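Local coordinates for ABC transporter, periplasmic solute-binding protein (Rhizobium meliloti, PDB 4WED), which probably binds a small solute, such as a peptide or a nickel complex, in the periplasm and hands it to an ABC transporter, at residues Phe65-Lys70 with Pro168-Ser173; Ser129-Ser134 with Met160-Tyr165; Gly271-Val276 with Val492-Ile497; Leu287-Val292 with Glu347-Thr352; Arg293-Ile298 with Ser343-Lys348. All blocks are in the same frame, centred on the assembly; numbering follows the deposited sequence.

Interaction 1: residues Phe65-Lys70 with Pro168-Ser173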
# COMPACT_ATOMS: atom_id res chain seq x y z
N PHE A 65 0.69 12.21 -15.77
CA PHE A 65 2.10 11.88 -15.61
C PHE A 65 2.33 10.39 -15.72
O PHE A 65 1.55 9.56 -15.22
CB PHE A 65 2.70 12.54 -14.35
CG PHE A 65 2.68 14.07 -14.41
CD1 PHE A 65 3.43 14.76 -15.37
CD2 PHE A 65 1.95 14.81 -13.51
CE1 PHE A 65 3.44 16.14 -15.42
CE2 PHE A 65 1.95 16.20 -13.55
CZ PHE A 65 2.68 16.87 -14.52
N GLU A 66 3.40 10.03 -16.40
CA GLU A 66 3.73 8.63 -16.58
C GLU A 66 5.11 8.33 -16.09
O GLU A 66 5.99 9.19 -16.15
CB GLU A 66 3.58 8.21 -18.03
CG GLU A 66 2.14 7.95 -18.42
CD GLU A 66 1.99 7.53 -19.88
OE1 GLU A 66 2.65 8.21 -20.70
OE2 GLU A 66 1.22 6.56 -20.20
N PRO A 67 5.30 7.11 -15.56
CA PRO A 67 6.64 6.66 -15.16
C PRO A 67 7.37 5.87 -16.26
O PRO A 67 6.80 5.54 -17.31
CB PRO A 67 6.32 5.71 -14.01
CG PRO A 67 5.07 5.04 -14.49
CD PRO A 67 4.28 6.10 -15.25
N LEU A 68 8.62 5.53 -15.97
CA LEU A 68 9.36 4.63 -16.82
C LEU A 68 8.71 3.25 -16.85
O LEU A 68 8.54 2.64 -17.92
CB LEU A 68 10.78 4.49 -16.27
CG LEU A 68 11.62 5.75 -16.40
CD1 LEU A 68 12.86 5.61 -15.55
CD2 LEU A 68 11.99 6.00 -17.85
N VAL A 69 8.39 2.74 -15.66
CA VAL A 69 7.75 1.43 -15.52
C VAL A 69 6.56 1.61 -14.63
O VAL A 69 6.55 2.49 -13.77
CB VAL A 69 8.69 0.37 -14.89
CG1 VAL A 69 9.83 0.07 -15.82
CG2 VAL A 69 9.24 0.80 -13.54
N LYS A 70 5.56 0.78 -14.86
CA LYS A 70 4.32 0.79 -14.12
C LYS A 70 4.31 -0.39 -13.14
O LYS A 70 4.84 -1.51 -13.41
CB LYS A 70 3.11 0.71 -15.06
CG LYS A 70 2.49 2.08 -15.37
N PRO A 168 8.38 11.05 -6.93
CA PRO A 168 8.70 12.10 -7.91
C PRO A 168 9.21 11.60 -9.25
O PRO A 168 9.79 12.33 -10.03
CB PRO A 168 9.87 12.80 -7.22
CG PRO A 168 10.62 11.67 -6.62
CD PRO A 168 9.56 10.71 -6.12
N THR A 169 8.92 10.35 -9.54
CA THR A 169 9.56 9.64 -10.63
C THR A 169 9.00 9.83 -12.03
O THR A 169 9.30 9.01 -12.91
CB THR A 169 9.46 8.15 -10.31
OG1 THR A 169 8.11 7.85 -9.92
CG2 THR A 169 10.37 7.85 -9.19
N ARG A 170 8.20 10.86 -12.26
CA ARG A 170 7.51 10.95 -13.55
C ARG A 170 7.94 12.15 -14.34
O ARG A 170 8.67 12.98 -13.81
CB ARG A 170 6.01 10.85 -13.35
CG ARG A 170 5.67 9.62 -12.51
CD ARG A 170 4.22 9.20 -12.67
NE ARG A 170 3.97 7.95 -11.98
CZ ARG A 170 2.81 7.30 -12.03
NH1 ARG A 170 1.78 7.79 -12.75
NH2 ARG A 170 2.66 6.15 -11.37
N PHE A 171 7.46 12.23 -15.58
CA PHE A 171 8.04 13.05 -16.64
C PHE A 171 7.23 14.26 -17.15
O PHE A 171 6.10 14.13 -17.72
CB PHE A 171 8.47 12.12 -17.77
CG PHE A 171 9.53 11.15 -17.32
CD1 PHE A 171 9.17 9.97 -16.68
CD2 PHE A 171 10.89 11.46 -17.44
CE1 PHE A 171 10.14 9.08 -16.22
CE2 PHE A 171 11.86 10.59 -16.97
CZ PHE A 171 11.48 9.40 -16.34
N LEU A 172 7.83 15.44 -16.95
CA LEU A 172 7.22 16.73 -17.21
C LEU A 172 7.92 17.34 -18.38
O LEU A 172 9.13 17.36 -18.42
CB LEU A 172 7.42 17.64 -16.00
CG LEU A 172 7.11 19.14 -16.12
CD1 LEU A 172 5.60 19.41 -16.23
CD2 LEU A 172 7.66 19.87 -14.91
N SER A 173 7.17 17.91 -19.32
CA SER A 173 7.78 18.52 -20.50
C SER A 173 8.83 19.57 -20.12
O SER A 173 8.51 20.56 -19.49
CB SER A 173 6.72 19.14 -21.38
OG SER A 173 7.27 20.01 -22.35
O HOH W 1 4.57 11.96 -17.94
O HOH W 2 9.89 6.47 -13.51

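Interaction 2: residues Ser129-Ser134 with Met160-Tyr165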
# COMPACT_ATOMS: atom_id res chain seq x y z
N SER A 129 15.81 11.74 -0.13
CA SER A 129 16.74 10.74 0.42
C SER A 129 16.02 9.49 0.96
O SER A 129 16.63 8.42 1.05
CB SER A 129 17.64 11.37 1.50
OG SER A 129 16.86 12.01 2.51
N TRP A 130 14.73 9.62 1.28
CA TRP A 130 13.91 8.46 1.76
C TRP A 130 13.74 7.37 0.70
O TRP A 130 13.38 6.24 1.01
CB TRP A 130 12.54 8.91 2.30
CG TRP A 130 11.66 9.52 1.27
CD1 TRP A 130 11.63 10.83 0.90
CD2 TRP A 130 10.70 8.85 0.43
NE1 TRP A 130 10.72 11.02 -0.11
CE2 TRP A 130 10.14 9.82 -0.41
CE3 TRP A 130 10.27 7.51 0.33
CZ2 TRP A 130 9.16 9.51 -1.34
CZ3 TRP A 130 9.30 7.21 -0.58
CH2 TRP A 130 8.75 8.20 -1.41
N MSE A 131 14.08 7.69 -0.53
CA MSE A 131 14.00 6.74 -1.58
C MSE A 131 15.36 6.28 -1.94
O MSE A 131 16.26 7.10 -2.13
CB MSE A 131 13.47 7.45 -2.79
CG MSE A 131 12.01 7.12 -2.92
SE MSE A 131 11.55 8.12 -4.52
CE MSE A 131 11.71 6.71 -5.86
N ASN A 132 15.52 4.98 -2.02
CA ASN A 132 16.82 4.38 -2.22
C ASN A 132 17.50 4.77 -3.54
O ASN A 132 18.71 4.91 -3.56
CB ASN A 132 16.75 2.88 -2.01
CG ASN A 132 16.63 2.53 -0.55
OD1 ASN A 132 17.37 3.07 0.27
ND2 ASN A 132 15.67 1.68 -0.19
N CYS A 133 16.75 4.96 -4.62
CA CYS A 133 17.36 5.27 -5.91
C CYS A 133 17.85 6.68 -5.94
O CYS A 133 18.91 6.90 -6.47
CB CYS A 133 16.47 4.97 -7.11
SG CYS A 133 14.94 5.85 -7.13
N SER A 134 17.14 7.63 -5.34
CA SER A 134 17.67 8.99 -5.22
C SER A 134 18.92 9.02 -4.34
O SER A 134 19.95 9.54 -4.72
CB SER A 134 16.63 9.94 -4.63
OG SER A 134 17.23 11.21 -4.40
N MSE A 160 13.20 -0.93 -9.43
CA MSE A 160 12.13 -0.79 -10.40
C MSE A 160 10.81 -0.43 -9.79
O MSE A 160 10.03 0.34 -10.36
CB MSE A 160 11.97 -2.14 -11.09
CG MSE A 160 13.15 -2.60 -11.93
SE MSE A 160 14.18 -1.15 -12.80
CE MSE A 160 12.91 -0.52 -14.19
N GLN A 161 10.53 -0.99 -8.63
CA GLN A 161 9.30 -0.66 -7.92
C GLN A 161 9.23 0.88 -7.60
O GLN A 161 8.18 1.52 -7.70
CB GLN A 161 9.22 -1.51 -6.63
CG GLN A 161 7.83 -1.96 -6.24
CD GLN A 161 7.83 -3.14 -5.28
OE1 GLN A 161 8.25 -4.24 -5.65
NE2 GLN A 161 7.37 -2.92 -4.06
N GLU A 162 10.35 1.43 -7.15
CA GLU A 162 10.42 2.80 -6.72
C GLU A 162 10.19 3.68 -7.93
O GLU A 162 9.65 4.79 -7.80
CB GLU A 162 11.79 3.12 -6.11
CG GLU A 162 11.98 2.69 -4.66
CD GLU A 162 13.26 3.27 -4.00
OE1 GLU A 162 14.07 3.98 -4.68
OE2 GLU A 162 13.48 3.05 -2.77
N LEU A 163 10.61 3.20 -9.10
CA LEU A 163 10.52 3.99 -10.31
C LEU A 163 9.10 3.96 -10.86
O LEU A 163 8.80 4.68 -11.83
CB LEU A 163 11.51 3.48 -11.37
CG LEU A 163 13.03 3.70 -11.13
CD1 LEU A 163 13.90 2.95 -12.14
CD2 LEU A 163 13.42 5.16 -11.12
N SER A 164 8.26 3.10 -10.30
CA SER A 164 6.82 3.08 -10.63
C SER A 164 6.04 4.16 -9.85
O SER A 164 4.93 4.37 -10.16
CB SER A 164 6.21 1.74 -10.35
OG SER A 164 6.09 1.53 -8.95
N TYR A 165 6.64 4.87 -8.89
CA TYR A 165 5.85 5.72 -8.02
C TYR A 165 5.19 6.88 -8.77
O TYR A 165 5.62 7.26 -9.86
CB TYR A 165 6.70 6.33 -6.91
CG TYR A 165 7.20 5.42 -5.83
CD1 TYR A 165 6.99 4.04 -5.86
CD2 TYR A 165 7.97 5.94 -4.79
CE1 TYR A 165 7.52 3.22 -4.89
CE2 TYR A 165 8.49 5.12 -3.80
CZ TYR A 165 8.28 3.77 -3.86
OH TYR A 165 8.79 2.99 -2.86

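Interaction 3: residues Gly271-Val276 with Val492-Ile497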
# COMPACT_ATOMS: atom_id res chain seq x y z
N GLY A 271 -7.16 -5.99 -1.12
CA GLY A 271 -6.26 -4.97 -0.63
C GLY A 271 -4.83 -5.43 -0.47
O GLY A 271 -4.48 -6.53 -0.85
N ASN A 272 -4.00 -4.54 0.09
CA ASN A 272 -2.56 -4.75 0.16
C ASN A 272 -1.86 -4.24 1.43
O ASN A 272 -0.63 -4.26 1.52
CB ASN A 272 -1.88 -4.20 -1.11
CG ASN A 272 -2.20 -2.73 -1.36
OD1 ASN A 272 -1.85 -1.86 -0.59
ND2 ASN A 272 -2.78 -2.45 -2.50
N VAL A 273 -2.64 -3.87 2.41
CA VAL A 273 -2.23 -3.47 3.74
C VAL A 273 -2.80 -4.57 4.66
O VAL A 273 -3.94 -5.05 4.49
CB VAL A 273 -2.85 -2.09 4.18
CG1 VAL A 273 -2.60 -1.78 5.66
CG2 VAL A 273 -2.29 -0.92 3.37
N THR A 274 -1.99 -4.97 5.64
CA THR A 274 -2.37 -6.00 6.57
C THR A 274 -2.42 -5.41 7.94
O THR A 274 -1.53 -4.64 8.35
CB THR A 274 -1.39 -7.19 6.54
OG1 THR A 274 -1.13 -7.55 5.16
CG2 THR A 274 -1.98 -8.39 7.33
N LEU A 275 -3.50 -5.72 8.63
CA LEU A 275 -3.60 -5.46 10.06
C LEU A 275 -3.02 -6.63 10.76
O LEU A 275 -3.52 -7.72 10.60
CB LEU A 275 -5.04 -5.29 10.50
CG LEU A 275 -5.23 -5.09 12.00
CD1 LEU A 275 -4.89 -3.68 12.41
CD2 LEU A 275 -6.68 -5.35 12.35
N VAL A 276 -2.02 -6.38 11.58
CA VAL A 276 -1.22 -7.45 12.16
C VAL A 276 -1.21 -7.20 13.64
O VAL A 276 -1.05 -6.07 14.07
CB VAL A 276 0.24 -7.41 11.65
CG1 VAL A 276 1.04 -8.58 12.19
CG2 VAL A 276 0.27 -7.44 10.14
N VAL A 492 -6.44 -9.49 9.37
CA VAL A 492 -7.16 -9.35 8.13
C VAL A 492 -6.37 -8.45 7.14
O VAL A 492 -5.52 -7.65 7.55
CB VAL A 492 -8.52 -8.71 8.36
CG1 VAL A 492 -9.48 -9.64 9.12
CG2 VAL A 492 -8.35 -7.39 9.10
N TYR A 493 -6.67 -8.62 5.86
CA TYR A 493 -6.32 -7.66 4.85
C TYR A 493 -7.38 -6.57 4.86
O TYR A 493 -8.60 -6.82 4.95
CB TYR A 493 -6.17 -8.35 3.49
CG TYR A 493 -5.21 -9.54 3.56
CD1 TYR A 493 -3.94 -9.37 4.05
CD2 TYR A 493 -5.61 -10.82 3.19
CE1 TYR A 493 -3.06 -10.42 4.15
CE2 TYR A 493 -4.73 -11.91 3.29
CZ TYR A 493 -3.46 -11.70 3.78
OH TYR A 493 -2.55 -12.70 3.91
N VAL A 494 -6.90 -5.34 4.78
CA VAL A 494 -7.78 -4.17 4.85
C VAL A 494 -8.35 -3.88 3.46
O VAL A 494 -7.63 -3.45 2.57
CB VAL A 494 -6.98 -2.97 5.35
CG1 VAL A 494 -7.81 -1.69 5.37
CG2 VAL A 494 -6.44 -3.24 6.76
N PRO A 495 -9.66 -4.09 3.26
CA PRO A 495 -10.16 -3.99 1.88
C PRO A 495 -10.28 -2.55 1.40
O PRO A 495 -10.27 -1.61 2.20
CB PRO A 495 -11.53 -4.61 2.00
CG PRO A 495 -12.00 -4.10 3.33
CD PRO A 495 -10.78 -4.01 4.22
N SER A 496 -10.38 -2.39 0.09
CA SER A 496 -10.51 -1.09 -0.55
C SER A 496 -11.76 -1.14 -1.37
O SER A 496 -11.95 -2.02 -2.22
CB SER A 496 -9.32 -0.81 -1.46
OG SER A 496 -9.30 0.54 -1.90
N ILE A 497 -12.63 -0.18 -1.11
CA ILE A 497 -13.99 -0.27 -1.59
C ILE A 497 -14.29 0.88 -2.50
O ILE A 497 -14.10 2.04 -2.13
CB ILE A 497 -14.96 -0.25 -0.42
CG1 ILE A 497 -14.62 -1.42 0.52
CG2 ILE A 497 -16.41 -0.35 -0.92
CD1 ILE A 497 -15.17 -1.20 1.91
O HOH W 3 -5.40 -2.35 1.01

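Interaction 4: residues Leu287-Val292 with Glu347-Thr352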
# COMPACT_ATOMS: atom_id res chain seq x y z
N LEU A 287 4.49 -14.67 26.48
CA LEU A 287 4.53 -14.64 25.06
C LEU A 287 5.87 -15.11 24.58
O LEU A 287 6.07 -15.25 23.39
CB LEU A 287 4.30 -13.23 24.59
CG LEU A 287 2.92 -12.72 24.94
CD1 LEU A 287 2.80 -11.27 24.48
CD2 LEU A 287 1.85 -13.61 24.30
N LYS A 288 6.81 -15.33 25.51
CA LYS A 288 8.10 -15.92 25.14
C LYS A 288 7.91 -17.36 24.72
O LYS A 288 8.68 -17.89 23.94
CB LYS A 288 9.10 -15.89 26.30
CG LYS A 288 9.36 -14.52 26.87
CD LYS A 288 10.66 -14.46 27.63
CE LYS A 288 10.86 -13.09 28.27
NZ LYS A 288 12.01 -13.17 29.21
N ASP A 289 6.89 -18.00 25.27
CA ASP A 289 6.55 -19.33 24.88
C ASP A 289 5.78 -19.30 23.55
O ASP A 289 4.63 -18.95 23.53
CB ASP A 289 5.70 -19.98 25.97
CG ASP A 289 5.46 -21.44 25.71
OD1 ASP A 289 5.45 -21.82 24.52
OD2 ASP A 289 5.27 -22.20 26.69
N PRO A 290 6.41 -19.72 22.45
CA PRO A 290 5.75 -19.68 21.15
C PRO A 290 4.45 -20.46 21.00
O PRO A 290 3.67 -20.14 20.10
CB PRO A 290 6.80 -20.26 20.20
CG PRO A 290 7.76 -20.98 21.08
CD PRO A 290 7.81 -20.14 22.30
N GLN A 291 4.25 -21.46 21.85
CA GLN A 291 2.98 -22.21 21.91
C GLN A 291 1.85 -21.29 22.36
O GLN A 291 0.69 -21.43 21.93
CB GLN A 291 3.04 -23.37 22.92
CG GLN A 291 4.08 -24.47 22.69
CD GLN A 291 3.90 -25.61 23.71
OE1 GLN A 291 4.70 -25.77 24.65
NE2 GLN A 291 2.81 -26.36 23.56
N VAL A 292 2.20 -20.36 23.24
CA VAL A 292 1.23 -19.38 23.76
C VAL A 292 0.91 -18.39 22.67
O VAL A 292 -0.25 -18.08 22.43
CB VAL A 292 1.77 -18.68 25.01
CG1 VAL A 292 0.90 -17.49 25.42
CG2 VAL A 292 1.87 -19.71 26.15
N GLU A 347 -2.56 -25.72 27.71
CA GLU A 347 -2.38 -26.80 28.69
C GLU A 347 -1.01 -27.52 28.57
O GLU A 347 -0.33 -27.71 29.55
CB GLU A 347 -3.53 -27.82 28.60
CG GLU A 347 -3.88 -28.45 29.95
CD GLU A 347 -5.39 -28.49 30.23
OE1 GLU A 347 -5.97 -29.57 29.92
OE2 GLU A 347 -5.99 -27.48 30.74
N LYS A 348 -0.62 -27.90 27.36
CA LYS A 348 0.72 -28.44 27.15
C LYS A 348 1.79 -27.46 27.71
O LYS A 348 2.75 -27.88 28.33
CB LYS A 348 0.96 -28.73 25.66
CG LYS A 348 0.15 -29.88 25.09
CD LYS A 348 0.17 -29.88 23.56
CE LYS A 348 -0.94 -30.75 22.97
NZ LYS A 348 -1.35 -30.28 21.60
N ALA A 349 1.60 -26.16 27.48
CA ALA A 349 2.54 -25.15 27.99
C ALA A 349 2.44 -24.95 29.50
O ALA A 349 3.21 -24.20 30.04
CB ALA A 349 2.34 -23.82 27.29
N GLY A 350 1.48 -25.60 30.15
CA GLY A 350 1.31 -25.51 31.61
C GLY A 350 0.39 -24.41 32.12
O GLY A 350 0.46 -24.08 33.28
N TRP A 351 -0.43 -23.82 31.26
CA TRP A 351 -1.47 -22.90 31.72
C TRP A 351 -2.77 -23.68 31.88
O TRP A 351 -3.35 -24.16 30.90
CB TRP A 351 -1.63 -21.73 30.76
CG TRP A 351 -0.36 -20.94 30.69
CD1 TRP A 351 0.69 -21.17 29.87
CD2 TRP A 351 0.01 -19.82 31.53
NE1 TRP A 351 1.69 -20.28 30.12
CE2 TRP A 351 1.30 -19.42 31.12
CE3 TRP A 351 -0.63 -19.11 32.57
CZ2 TRP A 351 1.98 -18.35 31.70
CZ3 TRP A 351 0.03 -18.06 33.16
CH2 TRP A 351 1.34 -17.69 32.73
N THR A 352 -3.18 -23.88 33.13
CA THR A 352 -4.42 -24.59 33.40
C THR A 352 -5.33 -23.78 34.31
O THR A 352 -4.87 -22.98 35.13
CB THR A 352 -4.15 -25.92 34.07
OG1 THR A 352 -3.41 -25.68 35.26
CG2 THR A 352 -3.38 -26.82 33.16

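Interaction 5: residues Arg293-Ile298 with Ser343-Lys348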
# COMPACT_ATOMS: atom_id res chain seq x y z
N ARG A 293 1.93 -17.91 21.98
CA ARG A 293 1.68 -17.06 20.83
C ARG A 293 0.73 -17.71 19.79
O ARG A 293 -0.23 -17.09 19.30
CB ARG A 293 2.99 -16.71 20.20
CG ARG A 293 3.82 -15.77 21.03
CD ARG A 293 5.00 -15.26 20.21
NE ARG A 293 6.24 -15.68 20.84
CZ ARG A 293 7.21 -16.37 20.28
NH1 ARG A 293 7.18 -16.72 19.01
NH2 ARG A 293 8.25 -16.69 21.03
N LYS A 294 0.99 -18.96 19.47
CA LYS A 294 0.19 -19.68 18.51
C LYS A 294 -1.24 -19.77 19.01
O LYS A 294 -2.19 -19.58 18.24
CB LYS A 294 0.78 -21.08 18.37
CG LYS A 294 0.20 -21.95 17.27
CD LYS A 294 1.05 -23.19 17.10
CE LYS A 294 0.41 -24.17 16.15
NZ LYS A 294 1.08 -25.51 16.22
N ALA A 295 -1.39 -20.08 20.29
CA ALA A 295 -2.70 -20.24 20.84
C ALA A 295 -3.45 -18.93 20.72
O ALA A 295 -4.61 -18.91 20.31
CB ALA A 295 -2.65 -20.70 22.30
N VAL A 296 -2.79 -17.84 21.08
CA VAL A 296 -3.41 -16.55 20.95
C VAL A 296 -3.88 -16.40 19.52
O VAL A 296 -5.05 -16.12 19.26
CB VAL A 296 -2.45 -15.42 21.31
CG1 VAL A 296 -3.00 -14.09 20.87
CG2 VAL A 296 -2.23 -15.42 22.82
N SER A 297 -3.01 -16.70 18.59
CA SER A 297 -3.32 -16.49 17.21
C SER A 297 -4.45 -17.38 16.64
O SER A 297 -5.31 -16.92 15.87
CB SER A 297 -2.04 -16.68 16.40
OG SER A 297 -2.40 -16.77 15.06
N ILE A 298 -4.47 -18.66 16.97
CA ILE A 298 -5.58 -19.50 16.48
C ILE A 298 -6.81 -19.44 17.35
O ILE A 298 -7.86 -19.91 16.96
CB ILE A 298 -5.22 -20.98 16.30
CG1 ILE A 298 -4.95 -21.64 17.64
CG2 ILE A 298 -4.07 -21.15 15.31
CD1 ILE A 298 -4.82 -23.12 17.48
N SER A 343 -6.72 -24.14 23.60
CA SER A 343 -6.76 -24.60 24.99
C SER A 343 -5.73 -25.72 25.23
O SER A 343 -5.08 -25.80 26.27
CB SER A 343 -8.16 -25.19 25.27
OG SER A 343 -9.18 -24.23 25.05
N ALA A 344 -5.65 -26.62 24.28
CA ALA A 344 -4.73 -27.74 24.37
C ALA A 344 -3.27 -27.23 24.37
O ALA A 344 -2.46 -27.69 25.18
CB ALA A 344 -4.98 -28.75 23.24
N LEU A 345 -2.94 -26.30 23.49
CA LEU A 345 -1.59 -25.71 23.52
C LEU A 345 -1.33 -25.11 24.87
O LEU A 345 -0.34 -25.42 25.52
CB LEU A 345 -1.43 -24.61 22.48
CG LEU A 345 -1.37 -25.16 21.07
CD1 LEU A 345 -1.66 -24.10 20.03
CD2 LEU A 345 -0.01 -25.79 20.83
N LEU A 346 -2.24 -24.27 25.33
CA LEU A 346 -2.02 -23.65 26.62
C LEU A 346 -1.79 -24.65 27.73
O LEU A 346 -0.94 -24.45 28.60
CB LEU A 346 -3.19 -22.75 26.97
CG LEU A 346 -3.30 -21.56 26.04
CD1 LEU A 346 -4.58 -20.81 26.28
CD2 LEU A 346 -2.08 -20.66 26.17
N GLU A 347 -2.56 -25.72 27.71
CA GLU A 347 -2.38 -26.80 28.69
C GLU A 347 -1.01 -27.52 28.57
O GLU A 347 -0.33 -27.71 29.55
CB GLU A 347 -3.53 -27.82 28.60
CG GLU A 347 -3.88 -28.45 29.95
CD GLU A 347 -5.39 -28.49 30.23
OE1 GLU A 347 -5.97 -29.57 29.92
OE2 GLU A 347 -5.99 -27.48 30.74
N LYS A 348 -0.62 -27.90 27.36
CA LYS A 348 0.72 -28.44 27.15
C LYS A 348 1.79 -27.46 27.71
O LYS A 348 2.75 -27.88 28.33
CB LYS A 348 0.96 -28.73 25.66
CG LYS A 348 0.15 -29.88 25.09
CD LYS A 348 0.17 -29.88 23.56
CE LYS A 348 -0.94 -30.75 22.97
NZ LYS A 348 -1.35 -30.28 21.60

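Interaction 1: residues Phe65-Lys70 with Pro168-Ser173
Arg170 lies side by side with Pro67, and CD of the proline lies over one face of its guanidinium: Pro67 CD stands 3.7 Å from Arg170 CZ, above the centre of the flat group. The arginine chain is extended, with CD anti to CA (chi2 -160°), and Arg170 NH1 gives a bent hydrogen bond to Phe65 O at 3.0 Å, entering from above the carbonyl plane. This is the tight part of the contact. Arg170 CB comes within 3.3 Å of Glu66 O, and the same oxygen meets the edge of the Phe171 ring in plane, 3.3 Å from Phe171 CD1. Leu68 crosses that ring at about a right angle and touches CE1 and CZ with its CG.

Elsewhere the fit is looser and partly made by water. Phe171 N gives Glu66 O a weak bond of 3.4 Å. One water accepts from Glu66 N and donates to Phe171 O, 2.7 Å from each, while a second joins Leu68 N to Thr169 O in the same way.

Further bonds from Arg170 go to the backbone oxygens of Ser164 and Tyr165 and to Asp62. A leucine in place of Arg170 would probably leave these carbonyls and Phe65 O without this donor and Asp62 without its guanidinium partner. Because Asp62 also binds the sodium ion, about 5 Å from the arginine side chain, Arg170 is placed as a second-shell residue and probably steadies Asp62, and ion and guanidinium probably share the carboxylate's negative charge.

Interaction 2: residues Ser129-Ser134 with Met160-Tyr165
Trp130 and Tyr165 slide past each other in opposite directions, their rings meeting where Trp130 CH2 lies 3.9 Å from Tyr165 CE2. Each ring has a neighbour from its own segment over one face, offset toward the rim: Met131 CG on the indole, Glu162 O on the phenol. Met131, deposited as selenomethionine, runs past Tyr165 and Glu162 in the opposite direction. Its chain bends at the last torsion (chi3 96°), which puts CE 3.4 Å from Glu162 O and 4.0 Å from Tyr165 CD2, and its SE makes an oblique Met-aromatic contact with the Tyr165 ring.

The polar half belongs to Glu162. Its carboxylate faces the first turn of helix 132-135 and uses the syn lone pair of each oxygen: Asn132 N donates to OE2 at 2.9 Å and Cys133 N to OE1 at 2.9 Å. Two bonds to successive amides fix the rotation of the carboxylate, and the start of the helix would probably favour its charged form. An alanine in place of Glu162 would probably leave both N-H groups without this acceptor, although Met131 CE would still find CB.

Around the pair, Leu163 rests on Leu94 of strand 93-98 and on Val69 of strand 69-71, while Met131 touches Pro168. The start of helix 132-135 is thus joined to a side chain of helix 159-162, whose end packs on the two strands.

Interaction 3: residues Gly271-Val276 with Val492-Ile497
Val273 and Val494 are joined by an almost perfectly straight backbone hydrogen bond, Val494 N to Val273 O, 3.0 Å long with 177° at the hydrogen. Its companion, Leu275 N to Val492 O, is also 3.0 Å, with the donor nearly in line with the C=O bond. Val273 O takes in addition a CA-H...O contact from Tyr493 CA. Beyond the direct bonds a water continues the link, accepting from Asn272 N and donating to Val494 O.

Thr274 and Tyr493, a non-hydrogen-bonded pair of the antiparallel strands, lay their side chains side by side. Thr274 OG1 sits in plane at the edge of the tyrosine ring, 3.5 Å from Tyr493 CD1. Both polar ends are used elsewhere, the threonine hydroxyl with Met320 O and the tyrosine hydroxyl with Asn319 O. Apolar contacts are lighter: Leu275 CB meets Val492 CG2 at 4.2 Å, and Val273 CG1 meets Val494 CG2 at 4.3 Å.

Backbone shape sets a further limit. Gly271 has a positive phi of 94°, and a side chain there would run into Val494 O, so glycine lets the two segments come together at this end.

Strand 274-279 lies between strand 488-500 and strand 417-421, whose Leu421 receives Val273, Leu275 and Val494. The long strand 488-500 also pairs with strands 242-244, 265-269 and 315-316, making it the common partner of four of the other strands.

Interaction 4: residues Leu287-Val292 with Glu347-Thr352
Asp289 sets its CG anti to the backbone N (chi1 -173°), and Gln291 sets its CG beside the backbone N (chi1 -60°) before running on extended; both side chains end at Ala349. The motif is a helix start meeting a helix end, an N-cap with its capping bond on one side and a Schellman motif on the other. Asp289 caps helix 290-299 by taking Gln291 N on OD1 at 2.9 Å, from the anti side and out of the carboxylate plane. Its other oxygen, OD2, comes 3.4 Å from Ala349 CB.

Opposite, helix 339-348 closes at Gly350. Gly350 N bonds back to Glu347 O at 2.8 Å, and the positive phi (90°) turns the chain so that Trp351 N can reach Leu346 O. Ala349, just before the turn, points its CB toward the other helix. This methyl is met by Asp289 OD2, by Gln291 OE1 at 4.0 Å and, more distantly, by Val292 CG2. Gln291 crosses Lys348 at about a right angle, its NE2 lying 3.7 Å from Lys348 CB. Contact here is therefore mainly van der Waals, centred on the Ala349 methyl.

Trp351 extends the join beyond the turn and also packs on Pro286 and on Leu364 of strand 362-370, so the end of the helix pair is tied to that strand. The Val292 and Trp351 side chains cross at about a right angle, and Val292 CG2 lies 4.0 Å from Trp351 NE1.

Interaction 5: residues Arg293-Ile298 with Ser343-Lys348
Leu345 is the side chain to follow, since it meets Lys294, Ala295 and Ile298 in turn. Its CB lies 4.1 Å from Ala295 CB, so the helices meet through their CB atoms here. CG stands anti to the carbonyl carbon (chi1 -72°), and at the end of the chain CD1 lies against three residues of helix 290-299. That methyl is 4.0 Å from Ala295 N, 4.0 Å from Lys294 CG and 4.2 Å from Ile298 CD1. The lysine crosses the leucine at about a right angle and offers only the aliphatic part of its extended chain, as CD also comes near CD1. The isoleucine crosses in the same manner. Next to Leu345, Leu346 supplies CG and CD2 to Ala295 CB, with Leu346 CG 3.9 Å away, so the alanine methyl meets both leucines.

Small size at Ala295 fits an axis separation of 8.7 Å between the segments. On another side of helix 290-299, Val296 rests on Met277 and Phe279 of strand 274-279. With the helix directions 165° apart, this is an antiparallel helix pair packed through apolar side chains, one helix lying against strand 274-279, which precedes it in the chain.

The five contacts fall into two regions and a strand pairing near the centre of the chain. Interactions 1 and 2 touch, with centres 12 Å apart, and Val69 packs on Met160 where they meet; along the chain, 129-134 and 160-165 both come between 65-70 and 168-173. Interactions 4 and 5 share helices 290-299 and 339-348 and lie 6 Å apart, centre to centre. Interaction 3 joins strands 274-279 and 488-500, and both helix contacts fall within the span of chain that it closes. Interactions 1 and 4 lie about 53 Å apart between centres, on opposite sides of the chain's centre. The sodium-proximal region and the helix pair are thus separate parts of an elongated solute-binding fold.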